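Local coordinates for protein chitinase (Chromobacterium violaceum, PDB 4TXG) that probably binds chitin and hydrolyses its glycosidic bonds, as a family GH18 glycoside hydrolase of the chitin-degrading kind, at residues A[443-446]-A[447-451]. Residues are numbered along the deposited sequence; the frame is centred on the assembly and turned at random.
Sequences WAYH and YYRGG
Arg449 lays its aliphatic stem over one face of the Tyr445 ring, a clear case of an i/i+4 pair in which the methylenes of an arginine, not its guanidinium, lie over an aromatic face. CG stands 3.9 Å from the Tyr445 ring centroid, 25° off the normal and displaced toward the phenol end, where it comes within 3.6 Å of Tyr445 CZ: a CH-pi contact. The two side chains run alongside each other in the same direction, and the arginine stem, bent at chi2 and chi3, carries the guanidinium past the phenol with its plane turned 72° from the ring; Tyr445 OH lies at its edge, 3.6 Å from Arg449 NE. Two residues earlier, Trp443 and Tyr447 repeat the i/i+4 spacing with another geometry. Both send CG opposite the backbone N, and Tyr447 CB sits over the indole, 4.3 Å from the centroid of its six-membered ring, while the rings themselves, 5.9 Å between centroids, barely overlap. Beneath both pairs run i/i+4 backbone hydrogen bonds, from Tyr447 N to Trp443 O (2.9 Å), from Tyr448 N to Ala444 O and from Arg449 N to Tyr445 O (3.1 Å). Outside partners fix two polar ends, Trp443 NE1 on Ser702 O and Tyr448 OH on Pro371 O; those of Arg449, Asp733 OD2 and Leu452 O, are weak. Ser702 and Asp733 belong to the Chitinase C region. Helix 441-448 lies in the beta-alpha-beta crossover between strands 391-395 and 457-462 of the GH18 TIM barrel, with Tyr445 against the latter, Ala444 and Tyr448 on Val394 of the former, and Trp443, Tyr447 and Tyr448 on Leu377 of helix 374-377.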
loop_
_atom_site.group_PDB
_atom_site.type_symbol
_atom_site.label_atom_id
_atom_site.label_comp_id
_atom_site.label_asym_id
_atom_site.label_seq_id
_atom_site.Cartn_x
_atom_site.Cartn_y
_atom_site.Cartn_z
ATOM N N TRP A 443 -11.650 -3.157 4.498
ATOM C CA TRP A 443 -11.330 -4.577 4.306
ATOM C C TRP A 443 -9.822 -4.747 4.165
ATOM O O TRP A 443 -9.220 -5.636 4.782
ATOM C CB TRP A 443 -12.048 -5.169 3.074
ATOM C CG TRP A 443 -11.694 -6.628 2.879
ATOM C CD1 TRP A 443 -12.350 -7.709 3.391
ATOM C CD2 TRP A 443 -10.567 -7.145 2.158
ATOM N NE1 TRP A 443 -11.708 -8.874 3.022
ATOM C CE2 TRP A 443 -10.611 -8.552 2.261
ATOM C CE3 TRP A 443 -9.533 -6.550 1.417
ATOM C CZ2 TRP A 443 -9.658 -9.380 1.663
ATOM C CZ3 TRP A 443 -8.575 -7.370 0.828
ATOM C CH2 TRP A 443 -8.646 -8.776 0.954
ATOM N N ALA A 444 -9.208 -3.887 3.354
ATOM C CA ALA A 444 -7.768 -3.960 3.120
ATOM C C ALA A 444 -6.972 -3.749 4.407
ATOM O O ALA A 444 -5.983 -4.436 4.653
ATOM C CB ALA A 444 -7.354 -2.937 2.068
ATOM N N TYR A 445 -7.379 -2.774 5.218
ATOM C CA TYR A 445 -6.733 -2.570 6.509
ATOM C C TYR A 445 -6.779 -3.862 7.329
ATOM O O TYR A 445 -5.772 -4.312 7.897
ATOM C CB TYR A 445 -7.409 -1.432 7.280
ATOM C CG TYR A 445 -7.106 -1.456 8.760
ATOM C CD1 TYR A 445 -5.859 -1.058 9.247
ATOM C CD2 TYR A 445 -8.062 -1.886 9.672
ATOM C CE1 TYR A 445 -5.580 -1.091 10.603
ATOM C CE2 TYR A 445 -7.786 -1.914 11.032
ATOM C CZ TYR A 445 -6.549 -1.523 11.486
ATOM O OH TYR A 445 -6.279 -1.567 12.842
ATOM N N HIS A 446 -7.954 -4.463 7.388
ATOM C CA HIS A 446 -8.119 -5.654 8.208
ATOM C C HIS A 446 -7.347 -6.841 7.648
ATOM O O HIS A 446 -6.873 -7.690 8.416
ATOM C CB HIS A 446 -9.604 -5.969 8.370
ATOM C CG HIS A 446 -10.247 -5.125 9.425
ATOM N ND1 HIS A 446 -9.898 -5.228 10.751
ATOM C CD2 HIS A 446 -11.151 -4.120 9.341
ATOM C CE1 HIS A 446 -10.591 -4.344 11.455
ATOM N NE2 HIS A 446 -11.361 -3.667 10.626
ATOM N N TYR A 447 -7.178 -6.886 6.330
ATOM C CA TYR A 447 -6.299 -7.893 5.742
ATOM C C TYR A 447 -4.879 -7.754 6.316
ATOM O O TYR A 447 -4.278 -8.733 6.772
ATOM C CB TYR A 447 -6.264 -7.779 4.195
ATOM C CG TYR A 447 -5.146 -8.603 3.584
ATOM C CD1 TYR A 447 -3.861 -8.081 3.459
ATOM C CD2 TYR A 447 -5.360 -9.921 3.171
ATOM C CE1 TYR A 447 -2.829 -8.836 2.940
ATOM C CE2 TYR A 447 -4.324 -10.676 2.644
ATOM C CZ TYR A 447 -3.059 -10.123 2.535
ATOM O OH TYR A 447 -2.001 -10.863 2.000
ATOM N N TYR A 448 -4.342 -6.541 6.289
ATOM C CA TYR A 448 -2.939 -6.356 6.675
ATOM C C TYR A 448 -2.706 -6.557 8.174
ATOM O O TYR A 448 -1.588 -6.870 8.586
ATOM C CB TYR A 448 -2.434 -4.978 6.200
ATOM C CG TYR A 448 -2.146 -5.058 4.709
ATOM C CD1 TYR A 448 -1.000 -5.688 4.246
ATOM C CD2 TYR A 448 -3.049 -4.570 3.769
ATOM C CE1 TYR A 448 -0.744 -5.823 2.890
ATOM C CE2 TYR A 448 -2.799 -4.699 2.399
ATOM C CZ TYR A 448 -1.641 -5.321 1.971
ATOM O OH TYR A 448 -1.365 -5.470 0.618
ATOM N N ARG A 449 -3.751 -6.428 8.989
ATOM C CA ARG A 449 -3.598 -6.691 10.421
ATOM C C ARG A 449 -3.345 -8.164 10.725
ATOM O O ARG A 449 -2.979 -8.514 11.849
ATOM C CB ARG A 449 -4.830 -6.217 11.191
ATOM C CG ARG A 449 -4.926 -4.705 11.279
ATOM C CD ARG A 449 -3.832 -4.148 12.207
ATOM N NE ARG A 449 -4.206 -4.410 13.593
ATOM C CZ ARG A 449 -3.759 -5.429 14.300
ATOM N NH1 ARG A 449 -2.881 -6.270 13.767
ATOM N NH2 ARG A 449 -4.176 -5.604 15.540
ATOM N N GLY A 450 -3.564 -9.030 9.743
ATOM C CA GLY A 450 -3.261 -10.433 9.931
ATOM C C GLY A 450 -1.792 -10.630 10.257
ATOM O O GLY A 450 -1.439 -11.503 11.053
ATOM N N GLY A 451 -0.932 -9.809 9.655
ATOM C CA GLY A 451 0.506 -9.984 9.808
ATOM C C GLY A 451 1.247 -8.760 10.323
ATOM O O GLY A 451 2.477 -8.772 10.394
#